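Local coordinates for protein predicted phosphatase, HAD family (Clostridium acetobutylicum, PDB 3MC1) that probably hydrolyses phosphate esters as a member of the haloacid dehalogenase (HAD) family and binds a sodium ion, at residues A[13-18]-A[89-94]; A[95-100]-A[209-214]; A[22-27]-A[82-87]; A[190-195]-A[201-206]. All blocks are in the same frame, centred on the assembly; numbering follows the deposited sequence.

Overall arrangement
The four contacts run from the buried core of a parallel alpha/beta domain, near the sodium site, to its surface. Contact 1 is buried and mostly apolar, joining the loop after strand 6-9 to the start of helix 91-101. Contact 2 uses the next turns of that helix, paired with helix 207-215, and combines one hydrogen bond with an aliphatic pair. The same helix 207-215 packs on strand 202-204 of contact 4, a partly buried contact of aromatic and aliphatic carbons within a beta-alpha-beta unit. Contact 3 lies at the surface and rests on a long, weak lysine-glutamate pair between helix 19-31 and loop 82-87, which also bonds to 13-18 through the backbone, linking it with contact 1.

Contact 1: A[13-18]-A[89-94]; sequences GTLTDS and DGIEAL
I91, in the first turn of helix 91-101, lays its side chain against the loop at T14 and L15, meeting both backbone carbonyls and the leucine side chain. The apolar part is a pair of branched chains crossing at about a right angle: the methyl L15 CD2 sits 3.8 Å from I91 CG2 and 4.1 Å from I91 CD1. L15 carries its CG beside the backbone N (chi1 -64°), and from there its branch bends back to the helix although its CB does not point that way.

The other contacts are of carbon with carbonyl oxygen. I91 CD1 lies 3.5 Å from T14 O, and I91 CG1 3.7 Å from L15 O, so the arm of the isoleucine covers two successive carbonyls. T14 O is not left to carbon alone, since it accepts a hydrogen bond from Y187 OH.

Polar bonds hold the loop from within and from outside. G13 N donates to T16 O at 2.9 Å, and L15 is tied to Y88 through the backbone. T14 OG1 makes a weak hydrogen bond to D167 OD1, a sodium ligand alongside D10 and D12; D10, D12 and T14 fit the HAD-type DxDx(T/V) pattern. No hydrogen bond crosses between the two segments, so the fit of helix 91-101 to the loop that carries T14 rests on van der Waals packing of I91 against L15 and two carbonyl oxygens.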
loop_
_atom_site.group_PDB
_atom_site.type_symbol
_atom_site.label_atom_id
_atom_site.label_comp_id
_atom_site.label_asym_id
_atom_site.label_seq_id
_atom_site.Cartn_x
_atom_site.Cartn_y
_atom_site.Cartn_z
ATOM N N GLY A 13 3.141 -4.491 1.178
ATOM C CA GLY A 13 2.420 -5.404 2.050
ATOM C C GLY A 13 1.248 -6.144 1.421
ATOM O O GLY A 13 0.611 -6.976 2.072
ATOM N N THR A 14 0.947 -5.839 0.166
ATOM C CA THR A 14 -0.151 -6.497 -0.529
ATOM C C THR A 14 0.376 -7.114 -1.814
ATOM O O THR A 14 0.150 -8.299 -2.089
ATOM C CB THR A 14 -1.279 -5.504 -0.867
ATOM O OG1 THR A 14 -1.870 -5.026 0.346
ATOM C CG2 THR A 14 -2.350 -6.187 -1.703
ATOM N N LEU A 15 1.083 -6.312 -2.606
ATOM C CA LEU A 15 1.647 -6.812 -3.851
ATOM C C LEU A 15 3.127 -7.139 -3.677
ATOM O O LEU A 15 3.629 -8.129 -4.222
ATOM C CB LEU A 15 1.465 -5.782 -4.968
ATOM C CG LEU A 15 0.030 -5.451 -5.387
ATOM C CD1 LEU A 15 0.038 -4.341 -6.428
ATOM C CD2 LEU A 15 -0.646 -6.710 -5.938
ATOM N N THR A 16 3.822 -6.322 -2.892
ATOM C CA THR A 16 5.256 -6.517 -2.683
ATOM C C THR A 16 5.663 -6.565 -1.210
ATOM O O THR A 16 5.106 -5.856 -0.379
ATOM C CB THR A 16 6.061 -5.363 -3.346
ATOM O OG1 THR A 16 5.628 -4.109 -2.799
ATOM C CG2 THR A 16 5.821 -5.335 -4.838
ATOM N N ASP A 17 6.632 -7.424 -0.906
ATOM C CA ASP A 17 7.193 -7.549 0.441
ATOM C C ASP A 17 8.347 -6.552 0.390
ATOM O O ASP A 17 9.475 -6.906 0.032
ATOM C CB ASP A 17 7.739 -8.962 0.666
ATOM C CG ASP A 17 8.287 -9.162 2.065
ATOM O OD1 ASP A 17 8.332 -8.181 2.849
ATOM O OD2 ASP A 17 8.674 -10.306 2.380
ATOM N N SER A 18 8.054 -5.303 0.730
ATOM C CA SER A 18 9.041 -4.228 0.664
ATOM C C SER A 18 9.692 -3.792 1.968
ATOM O O SER A 18 10.395 -2.782 2.001
ATOM C CB SER A 18 8.385 -3.011 0.015
ATOM O OG SER A 18 7.049 -2.864 0.474
ATOM N N ASP A 89 4.885 -14.217 -3.448
ATOM C CA ASP A 89 4.640 -15.387 -4.284
ATOM C C ASP A 89 3.151 -15.474 -4.636
ATOM O O ASP A 89 2.279 -15.214 -3.797
ATOM C CB ASP A 89 5.050 -16.678 -3.563
ATOM C CG ASP A 89 6.540 -16.757 -3.300
ATOM O OD1 ASP A 89 7.326 -16.407 -4.209
ATOM O OD2 ASP A 89 6.926 -17.182 -2.189
ATOM N N GLY A 90 2.871 -15.835 -5.881
ATOM C CA GLY A 90 1.498 -15.975 -6.321
ATOM C C GLY A 90 0.843 -14.710 -6.832
ATOM O O GLY A 90 -0.155 -14.785 -7.542
ATOM N N ILE A 91 1.405 -13.547 -6.505
ATOM C CA ILE A 91 0.807 -12.289 -6.940
ATOM C C ILE A 91 0.676 -12.107 -8.449
ATOM O O ILE A 91 -0.396 -11.764 -8.931
ATOM C CB ILE A 91 1.550 -11.057 -6.351
ATOM C CG1 ILE A 91 1.166 -10.871 -4.877
ATOM C CG2 ILE A 91 1.197 -9.803 -7.156
ATOM C CD1 ILE A 91 -0.315 -10.608 -4.643
ATOM N N GLU A 92 1.745 -12.308 -9.206
ATOM C CA GLU A 92 1.609 -12.142 -10.646
ATOM C C GLU A 92 0.576 -13.122 -11.210
ATOM O O GLU A 92 -0.208 -12.763 -12.088
ATOM C CB GLU A 92 2.953 -12.318 -11.358
ATOM C CG GLU A 92 2.826 -12.284 -12.866
ATOM C CD GLU A 92 4.149 -12.013 -13.561
ATOM O OE1 GLU A 92 5.212 -12.270 -12.956
ATOM O OE2 GLU A 92 4.121 -11.561 -14.721
ATOM N N ALA A 93 0.579 -14.354 -10.706
ATOM C CA ALA A 93 -0.388 -15.361 -11.150
ATOM C C ALA A 93 -1.804 -14.816 -10.885
ATOM O O ALA A 93 -2.695 -14.912 -11.732
ATOM C CB ALA A 93 -0.171 -16.646 -10.389
ATOM N N LEU A 94 -1.990 -14.226 -9.709
ATOM C CA LEU A 94 -3.273 -13.638 -9.324
ATOM C C LEU A 94 -3.703 -12.553 -10.309
ATOM O O LEU A 94 -4.817 -12.594 -10.842
ATOM C CB LEU A 94 -3.182 -13.038 -7.908
ATOM C CG LEU A 94 -4.412 -12.230 -7.449
ATOM C CD1 LEU A 94 -5.635 -13.147 -7.365
ATOM C CD2 LEU A 94 -4.146 -11.585 -6.107
#

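Contact 2: A[95-100]-A[209-214]; sequences LSSLKD and ELHKKI
S97 on helix 91-101 reaches H211 on helix 207-215 through both of its side-chain atoms. Its CB points at the other helix and stands in the plane of the imidazole, at the edge, 3.3 Å from H211 NE2 and 3.9 Å from H211 CD2. One bond further, the hydroxyl takes over: S97 OG is 2.7 Å from H211 NE2, a hydrogen bond in which either partner could be the donor, and lies near the ring plane, 3.5 Å from H211 CE1. With OG anti to the backbone N (chi1 -180°), the serine directs its oxygen outward to the ring. H211 swings its CG likewise opposite its own N (chi1 -172°), which brings a ring whose CB is not aimed at S97 across the gap.

Deeper in, L98 CD1 meets I214 CD1 at 3.7 Å, while L98 CD2 faces I214 CG2 at 4.1 Å; the two chains cross at about a right angle.

The partly exposed hydrogen bond thus borders a buried aliphatic pair. Both helices lie over the parallel sheet: L98 also rests on L105 of strand 104-109, and I214 on I183 of strand 182-185, with L210 packing on the same strand.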
loop_
_atom_site.group_PDB
_atom_site.type_symbol
_atom_site.label_atom_id
_atom_site.label_comp_id
_atom_site.label_asym_id
_atom_site.label_seq_id
_atom_site.Cartn_x
_atom_site.Cartn_y
_atom_site.Cartn_z
ATOM N N LEU A 95 -2.813 -11.587 -10.548
ATOM C CA LEU A 95 -3.088 -10.481 -11.464
ATOM C C LEU A 95 -3.452 -10.969 -12.857
ATOM O O LEU A 95 -4.384 -10.452 -13.476
ATOM C CB LEU A 95 -1.872 -9.563 -11.562
ATOM C CG LEU A 95 -1.415 -8.920 -10.251
ATOM C CD1 LEU A 95 -0.144 -8.092 -10.490
ATOM C CD2 LEU A 95 -2.530 -8.041 -9.720
ATOM N N SER A 96 -2.700 -11.947 -13.356
ATOM C CA SER A 96 -2.970 -12.484 -14.687
ATOM C C SER A 96 -4.373 -13.095 -14.707
ATOM O O SER A 96 -5.184 -12.762 -15.568
ATOM C CB SER A 96 -1.938 -13.554 -15.055
ATOM O OG SER A 96 -2.112 -13.988 -16.394
ATOM N N SER A 97 -4.649 -13.977 -13.748
ATOM C CA SER A 97 -5.954 -14.636 -13.655
ATOM C C SER A 97 -7.104 -13.627 -13.612
ATOM O O SER A 97 -8.109 -13.788 -14.310
ATOM C CB SER A 97 -6.003 -15.531 -12.414
ATOM O OG SER A 97 -7.262 -16.190 -12.303
ATOM N N LEU A 98 -6.957 -12.579 -12.805
ATOM C CA LEU A 98 -8.011 -11.577 -12.692
ATOM C C LEU A 98 -8.279 -10.828 -13.994
ATOM O O LEU A 98 -9.434 -10.603 -14.348
ATOM C CB LEU A 98 -7.688 -10.576 -11.572
ATOM C CG LEU A 98 -7.557 -11.128 -10.150
ATOM C CD1 LEU A 98 -7.306 -9.968 -9.183
ATOM C CD2 LEU A 98 -8.823 -11.895 -9.761
ATOM N N LYS A 99 -7.233 -10.428 -14.711
ATOM C CA LYS A 99 -7.450 -9.717 -15.966
ATOM C C LYS A 99 -8.088 -10.648 -16.991
ATOM O O LYS A 99 -8.811 -10.205 -17.880
ATOM C CB LYS A 99 -6.141 -9.151 -16.533
ATOM C CG LYS A 99 -5.664 -7.883 -15.850
ATOM C CD LYS A 99 -4.740 -7.071 -16.756
ATOM C CE LYS A 99 -5.506 -6.425 -17.908
ATOM N NZ LYS A 99 -4.623 -5.626 -18.824
ATOM N N ASP A 100 -7.824 -11.942 -16.866
ATOM C CA ASP A 100 -8.404 -12.893 -17.800
ATOM C C ASP A 100 -9.910 -12.886 -17.566
ATOM O O ASP A 100 -10.695 -12.853 -18.516
ATOM C CB ASP A 100 -7.847 -14.298 -17.569
ATOM C CG ASP A 100 -7.869 -15.141 -18.833
ATOM O OD1 ASP A 100 -8.924 -15.188 -19.505
ATOM O OD2 ASP A 100 -6.830 -15.755 -19.154
ATOM N N GLU A 209 -6.138 -17.501 -1.179
ATOM C CA GLU A 209 -7.389 -17.228 -0.473
ATOM C C GLU A 209 -7.962 -15.917 -1.000
ATOM O O GLU A 209 -9.178 -15.747 -1.089
ATOM C CB GLU A 209 -7.135 -17.084 1.027
ATOM C CG GLU A 209 -6.786 -18.368 1.755
ATOM C CD GLU A 209 -8.015 -19.145 2.186
ATOM O OE1 GLU A 209 -8.017 -19.639 3.335
ATOM O OE2 GLU A 209 -8.971 -19.265 1.384
ATOM N N LEU A 210 -7.063 -14.988 -1.322
ATOM C CA LEU A 210 -7.440 -13.682 -1.845
ATOM C C LEU A 210 -8.108 -13.878 -3.204
ATOM O O LEU A 210 -9.149 -13.296 -3.486
ATOM C CB LEU A 210 -6.184 -12.805 -1.982
ATOM C CG LEU A 210 -6.316 -11.403 -2.577
ATOM C CD1 LEU A 210 -7.359 -10.587 -1.817
ATOM C CD2 LEU A 210 -4.954 -10.721 -2.526
ATOM N N HIS A 211 -7.506 -14.723 -4.032
ATOM C CA HIS A 211 -8.041 -15.004 -5.357
ATOM C C HIS A 211 -9.477 -15.511 -5.249
ATOM O O HIS A 211 -10.382 -14.971 -5.883
ATOM C CB HIS A 211 -7.167 -16.052 -6.056
ATOM C CG HIS A 211 -7.523 -16.279 -7.495
ATOM N ND1 HIS A 211 -8.781 -16.675 -7.900
ATOM C CD2 HIS A 211 -6.788 -16.155 -8.624
ATOM C CE1 HIS A 211 -8.805 -16.782 -9.216
ATOM N NE2 HIS A 211 -7.607 -16.471 -9.681
ATOM N N LYS A 212 -9.676 -16.541 -4.431
ATOM C CA LYS A 212 -10.993 -17.149 -4.233
ATOM C C LYS A 212 -12.031 -16.141 -3.767
ATOM O O LYS A 212 -13.144 -16.091 -4.294
ATOM C CB LYS A 212 -10.908 -18.271 -3.198
ATOM C CG LYS A 212 -9.949 -19.399 -3.548
ATOM C CD LYS A 212 -9.968 -20.465 -2.457
ATOM C CE LYS A 212 -9.031 -21.622 -2.773
ATOM N NZ LYS A 212 -9.417 -22.327 -4.018
ATOM N N LYS A 213 -11.652 -15.335 -2.778
ATOM C CA LYS A 213 -12.539 -14.329 -2.202
ATOM C C LYS A 213 -12.961 -13.255 -3.195
ATOM O O LYS A 213 -14.109 -12.811 -3.180
ATOM C CB LYS A 213 -11.865 -13.663 -1.002
ATOM C CG LYS A 213 -12.823 -12.895 -0.112
ATOM C CD LYS A 213 -13.785 -13.857 0.575
ATOM C CE LYS A 213 -14.503 -13.209 1.750
ATOM N NZ LYS A 213 -15.355 -14.200 2.463
ATOM N N ILE A 214 -12.034 -12.818 -4.039
ATOM C CA ILE A 214 -12.359 -11.794 -5.021
ATOM C C ILE A 214 -13.473 -12.300 -5.926
ATOM O O ILE A 214 -14.412 -11.574 -6.248
ATOM C CB ILE A 214 -11.135 -11.424 -5.888
ATOM C CG1 ILE A 214 -10.098 -10.692 -5.032
ATOM C CG2 ILE A 214 -11.566 -10.539 -7.060
ATOM C CD1 ILE A 214 -8.831 -10.328 -5.791
#

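Contact 3: A[22-27]-A[82-87]; sequences ITKSVK and MFENKV
K24 of helix 19-31 and E84 of the loop 82-87 meet with their side chains crossing at about a right angle. The nearest approach is of carbon to oxygen: K24 CD lies 3.5 Å from E84 OE1, so the aliphatic part of the lysine runs past the carboxylate. The charges themselves are more distant, K24 NZ and E84 OE2 forming a long salt bridge of 3.8 Å. K24 keeps CG beside its backbone N (chi1 -83°) and runs out extended, which carries CD past the carboxylate; E84 is likewise extended beyond CG.

Each charged end has a stronger partner elsewhere: K24 NZ makes a salt bridge with E20 OE2, and E84 OE1 accepts from Y76 OH of helix 63-81. E84 is thus held by Y76, with K24 as a more distant ionic neighbour, while its backbone is bonded to G21.

Behind this shell, the loop is shaped by its own bonds. E84 is the centre of an inverse gamma turn, and N85 folds its amide back over the neighbouring backbone: N85 ND2 donates to M82 O, a selenomethionine carbonyl, at 3.3 Å and 155°, with the acceptor in the amide plane. N85 OD1 in turn accepts from K86 N at 2.9 Å, with a bent angle of 134°.

Helices 19-31, 51-59 and 63-81 follow the first strand before the chain returns through 82-87, consistent with a helical cap of the C1 type inserted into a HAD core, and the K24-E84 pair would then lie where the cap rejoins the core.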
loop_
_atom_site.group_PDB
_atom_site.type_symbol
_atom_site.label_atom_id
_atom_site.label_comp_id
_atom_site.label_asym_id
_atom_site.label_seq_id
_atom_site.Cartn_x
_atom_site.Cartn_y
_atom_site.Cartn_z
ATOM N N ILE A 22 12.206 -0.363 2.893
ATOM C CA ILE A 22 11.509 0.673 3.642
ATOM C C ILE A 22 12.069 0.839 5.057
ATOM O O ILE A 22 12.316 1.956 5.492
ATOM C CB ILE A 22 9.985 0.379 3.708
ATOM C CG1 ILE A 22 9.397 0.429 2.292
ATOM C CG2 ILE A 22 9.274 1.392 4.601
ATOM C CD1 ILE A 22 7.925 0.012 2.207
ATOM N N THR A 23 12.276 -0.259 5.771
ATOM C CA THR A 23 12.798 -0.145 7.131
ATOM C C THR A 23 14.220 0.403 7.106
ATOM O O THR A 23 14.624 1.136 8.012
ATOM C CB THR A 23 12.761 -1.496 7.889
ATOM O OG1 THR A 23 13.475 -2.492 7.151
ATOM C CG2 THR A 23 11.315 -1.945 8.108
ATOM N N LYS A 24 14.973 0.065 6.061
ATOM C CA LYS A 24 16.333 0.564 5.937
ATOM C C LYS A 24 16.343 2.067 5.644
ATOM O O LYS A 24 17.216 2.787 6.128
ATOM C CB LYS A 24 17.094 -0.213 4.857
ATOM C CG LYS A 24 17.668 -1.523 5.368
ATOM C CD LYS A 24 18.420 -2.305 4.297
ATOM C CE LYS A 24 18.957 -3.608 4.883
ATOM N NZ LYS A 24 19.760 -4.402 3.914
ATOM N N SER A 25 15.366 2.542 4.872
ATOM C CA SER A 25 15.277 3.966 4.555
ATOM C C SER A 25 14.890 4.747 5.816
ATOM O O SER A 25 15.368 5.857 6.045
ATOM C CB SER A 25 14.244 4.216 3.443
ATOM O OG SER A 25 14.616 3.548 2.249
ATOM N N VAL A 26 14.016 4.164 6.628
ATOM C CA VAL A 26 13.598 4.809 7.866
ATOM C C VAL A 26 14.787 4.846 8.836
ATOM O O VAL A 26 15.046 5.870 9.462
ATOM C CB VAL A 26 12.428 4.046 8.520
ATOM C CG1 VAL A 26 12.030 4.712 9.841
ATOM C CG2 VAL A 26 11.249 4.009 7.554
ATOM N N LYS A 27 15.506 3.730 8.948
ATOM C CA LYS A 27 16.662 3.669 9.839
ATOM C C LYS A 27 17.701 4.691 9.403
ATOM O O LYS A 27 18.314 5.361 10.239
ATOM C CB LYS A 27 17.288 2.270 9.837
ATOM C CG LYS A 27 18.537 2.176 10.705
ATOM C CD LYS A 27 19.321 0.903 10.426
ATOM C CE LYS A 27 19.043 -0.183 11.452
ATOM N NZ LYS A 27 19.697 0.113 12.764
HETATM N N MSE A 82 13.955 1.171 -2.776
HETATM C CA MSE A 82 12.897 0.652 -3.645
HETATM C C MSE A 82 13.231 -0.690 -4.286
HETATM O O MSE A 82 12.326 -1.452 -4.633
HETATM C CB MSE A 82 12.543 1.671 -4.746
HETATM C CG MSE A 82 13.673 1.997 -5.715
HETATM SE SE MSE A 82 13.008 2.787 -7.381
HETATM C CE MSE A 82 12.422 1.140 -8.260
ATOM N N PHE A 83 14.524 -0.983 -4.426
ATOM C CA PHE A 83 14.982 -2.230 -5.034
ATOM C C PHE A 83 15.142 -3.371 -4.029
ATOM O O PHE A 83 15.148 -4.534 -4.415
ATOM C CB PHE A 83 16.306 -1.991 -5.780
ATOM C CG PHE A 83 16.214 -0.929 -6.848
ATOM C CD1 PHE A 83 15.356 -1.086 -7.933
ATOM C CD2 PHE A 83 16.968 0.240 -6.758
ATOM C CE1 PHE A 83 15.249 -0.095 -8.914
ATOM C CE2 PHE A 83 16.868 1.235 -7.732
ATOM C CZ PHE A 83 16.005 1.067 -8.813
ATOM N N GLU A 84 15.289 -3.037 -2.751
ATOM C CA GLU A 84 15.407 -4.040 -1.690
ATOM C C GLU A 84 13.942 -4.356 -1.435
ATOM O O GLU A 84 13.348 -4.000 -0.415
ATOM C CB GLU A 84 16.100 -3.414 -0.478
ATOM C CG GLU A 84 17.466 -2.833 -0.859
ATOM C CD GLU A 84 18.258 -2.299 0.322
ATOM O OE1 GLU A 84 17.752 -1.403 1.029
ATOM O OE2 GLU A 84 19.394 -2.773 0.537
ATOM N N ASN A 85 13.389 -5.054 -2.417
ATOM C CA ASN A 85 11.977 -5.366 -2.500
ATOM C C ASN A 85 11.801 -6.748 -3.137
ATOM O O ASN A 85 12.737 -7.294 -3.725
ATOM C CB ASN A 85 11.375 -4.317 -3.424
ATOM C CG ASN A 85 9.966 -3.960 -3.090
ATOM O OD1 ASN A 85 9.216 -4.757 -2.539
ATOM N ND2 ASN A 85 9.582 -2.739 -3.453
ATOM N N LYS A 86 10.591 -7.292 -3.033
ATOM C CA LYS A 86 10.261 -8.596 -3.609
ATOM C C LYS A 86 8.762 -8.635 -3.840
ATOM O O LYS A 86 8.007 -8.005 -3.110
ATOM C CB LYS A 86 10.623 -9.738 -2.647
ATOM C CG LYS A 86 12.104 -9.916 -2.369
ATOM C CD LYS A 86 12.358 -10.972 -1.281
ATOM C CE LYS A 86 11.739 -10.567 0.056
ATOM N NZ LYS A 86 12.136 -11.481 1.170
ATOM N N VAL A 87 8.330 -9.371 -4.858
ATOM C CA VAL A 87 6.903 -9.520 -5.134
ATOM C C VAL A 87 6.464 -10.757 -4.354
ATOM O O VAL A 87 7.182 -11.757 -4.341
ATOM C CB VAL A 87 6.644 -9.743 -6.640
ATOM C CG1 VAL A 87 5.177 -10.069 -6.880
ATOM C CG2 VAL A 87 7.030 -8.496 -7.414
#

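Contact 4: A[190-195]-A[201-206]; sequences GSYEEL and NYIVNS
E194 OE2, on the same helical turns as Y192 and L195 that meet I203, is gripped by two groups: R168 NE in a salt bridge and E169 N in a hydrogen bond. Both follow the sodium ligand D167 in sequence, so the carboxylate ties helix 192-198 to the start of helix 169-176. The helix has a cap of its own as well, because S191 at the N-cap position accepts from E194 N at S191 OG, 3.0 Å away with an N-H...O angle of 153°.

These elements belong to a beta-alpha-beta unit in which strand 182-185 leads to helix 192-198 and then to the parallel edge strand 202-204. Across the contact the chemistry is apolar, and I203 is its centre. Its CB points toward the helix, and its two arms meet the CD1-CE1 side of the tyrosine obliquely: I203 CG2 is 3.6 Å from Y192 CD1, and I203 CD1 is 3.8 Å from Y192 CE1. The two side chains cross at about a right angle. The tyrosine gets there by turning its CG opposite the backbone N (chi1 170°). From the inner side L195 adds its CB, 4.0 Å from I203 CD1.

I203 faces the helix, whereas V204, next in the strand, points away and packs against L210 and K213 of helix 207-215. That second helix starts just after S206, whose OG caps E209 N. V204 is also bonded by its backbone to G184 and T186, and L195 continues inward onto V172 of helix 169-176.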
loop_
_atom_site.group_PDB
_atom_site.type_symbol
_atom_site.label_atom_id
_atom_site.label_comp_id
_atom_site.label_asym_id
_atom_site.label_seq_id
_atom_site.Cartn_x
_atom_site.Cartn_y
_atom_site.Cartn_z
ATOM N N GLY A 190 -0.101 -6.313 8.481
ATOM C CA GLY A 190 -1.223 -6.092 9.375
ATOM C C GLY A 190 -1.639 -7.444 9.930
ATOM O O GLY A 190 -1.374 -8.472 9.309
ATOM N N SER A 191 -2.285 -7.459 11.092
ATOM C CA SER A 191 -2.707 -8.725 11.684
ATOM C C SER A 191 -4.196 -8.949 11.498
ATOM O O SER A 191 -4.941 -8.012 11.201
ATOM C CB SER A 191 -2.373 -8.748 13.176
ATOM O OG SER A 191 -3.160 -7.820 13.898
ATOM N N TYR A 192 -4.630 -10.193 11.658
ATOM C CA TYR A 192 -6.048 -10.510 11.543
ATOM C C TYR A 192 -6.840 -9.593 12.478
ATOM O O TYR A 192 -7.834 -8.980 12.081
ATOM C CB TYR A 192 -6.305 -11.957 11.956
ATOM C CG TYR A 192 -7.770 -12.270 12.096
ATOM C CD1 TYR A 192 -8.541 -12.609 10.988
ATOM C CD2 TYR A 192 -8.404 -12.177 13.335
ATOM C CE1 TYR A 192 -9.907 -12.850 11.111
ATOM C CE2 TYR A 192 -9.766 -12.412 13.468
ATOM C CZ TYR A 192 -10.509 -12.748 12.354
ATOM O OH TYR A 192 -11.856 -12.983 12.490
ATOM N N GLU A 193 -6.382 -9.522 13.726
ATOM C CA GLU A 193 -7.009 -8.708 14.765
ATOM C C GLU A 193 -7.055 -7.228 14.380
ATOM O O GLU A 193 -8.058 -6.551 14.617
ATOM C CB GLU A 193 -6.255 -8.870 16.095
ATOM C CG GLU A 193 -6.368 -10.257 16.770
ATOM C CD GLU A 193 -5.607 -11.372 16.045
ATOM O OE1 GLU A 193 -4.579 -11.073 15.399
ATOM O OE2 GLU A 193 -6.028 -12.555 16.144
ATOM N N GLU A 194 -5.971 -6.726 13.799
ATOM C CA GLU A 194 -5.923 -5.331 13.372
ATOM C C GLU A 194 -7.001 -5.063 12.326
ATOM O O GLU A 194 -7.716 -4.059 12.390
ATOM C CB GLU A 194 -4.549 -4.995 12.773
ATOM C CG GLU A 194 -4.444 -3.568 12.222
ATOM C CD GLU A 194 -3.129 -3.295 11.507
ATOM O OE1 GLU A 194 -2.061 -3.614 12.079
ATOM O OE2 GLU A 194 -3.160 -2.751 10.381
ATOM N N LEU A 195 -7.116 -5.974 11.365
ATOM C CA LEU A 195 -8.086 -5.833 10.285
ATOM C C LEU A 195 -9.521 -6.046 10.737
ATOM O O LEU A 195 -10.429 -5.347 10.282
ATOM C CB LEU A 195 -7.740 -6.802 9.152
ATOM C CG LEU A 195 -6.394 -6.494 8.489
ATOM C CD1 LEU A 195 -5.890 -7.715 7.704
ATOM C CD2 LEU A 195 -6.555 -5.272 7.588
ATOM N N ASN A 201 -14.134 -5.926 5.670
ATOM C CA ASN A 201 -15.319 -6.645 5.228
ATOM C C ASN A 201 -15.015 -8.111 4.895
ATOM O O ASN A 201 -15.907 -8.961 4.895
ATOM C CB ASN A 201 -15.936 -5.902 4.030
ATOM C CG ASN A 201 -16.421 -4.500 4.394
ATOM O OD1 ASN A 201 -17.437 -4.344 5.075
ATOM N ND2 ASN A 201 -15.696 -3.478 3.944
ATOM N N TYR A 202 -13.750 -8.408 4.621
ATOM C CA TYR A 202 -13.320 -9.769 4.296
ATOM C C TYR A 202 -11.857 -9.885 4.726
ATOM O O TYR A 202 -11.118 -8.906 4.627
ATOM C CB TYR A 202 -13.428 -10.013 2.794
ATOM C CG TYR A 202 -14.713 -9.513 2.184
ATOM C CD1 TYR A 202 -15.758 -10.384 1.902
ATOM C CD2 TYR A 202 -14.911 -8.152 1.937
ATOM C CE1 TYR A 202 -16.963 -9.909 1.399
ATOM C CE2 TYR A 202 -16.122 -7.679 1.433
ATOM C CZ TYR A 202 -17.144 -8.566 1.174
ATOM O OH TYR A 202 -18.365 -8.118 0.720
ATOM N N ILE A 203 -11.441 -11.059 5.204
ATOM C CA ILE A 203 -10.057 -11.263 5.648
ATOM C C ILE A 203 -9.481 -12.605 5.197
ATOM O O ILE A 203 -10.054 -13.661 5.478
ATOM C CB ILE A 203 -9.949 -11.176 7.186
ATOM C CG1 ILE A 203 -10.510 -9.836 7.677
ATOM C CG2 ILE A 203 -8.497 -11.294 7.612
ATOM C CD1 ILE A 203 -10.498 -9.668 9.183
ATOM N N VAL A 204 -8.344 -12.558 4.501
ATOM C CA VAL A 204 -7.691 -13.767 4.004
ATOM C C VAL A 204 -6.231 -13.852 4.448
ATOM O O VAL A 204 -5.587 -12.832 4.706
ATOM C CB VAL A 204 -7.750 -13.852 2.458
ATOM C CG1 VAL A 204 -9.202 -13.752 1.995
ATOM C CG2 VAL A 204 -6.892 -12.764 1.830
ATOM N N ASN A 205 -5.707 -15.071 4.527
ATOM C CA ASN A 205 -4.331 -15.266 4.980
ATOM C C ASN A 205 -3.313 -15.622 3.895
ATOM O O ASN A 205 -2.134 -15.813 4.193
ATOM C CB ASN A 205 -4.310 -16.334 6.070
ATOM C CG ASN A 205 -4.970 -17.617 5.625
ATOM O OD1 ASN A 205 -4.503 -18.283 4.699
ATOM N ND2 ASN A 205 -6.075 -17.971 6.276
ATOM N N SER A 206 -3.753 -15.709 2.645
ATOM C CA SER A 206 -2.842 -16.037 1.553
ATOM C C SER A 206 -3.343 -15.451 0.242
ATOM O O SER A 206 -4.509 -15.072 0.128
ATOM C CB SER A 206 -2.721 -17.552 1.387
ATOM O OG SER A 206 -3.917 -18.077 0.836
#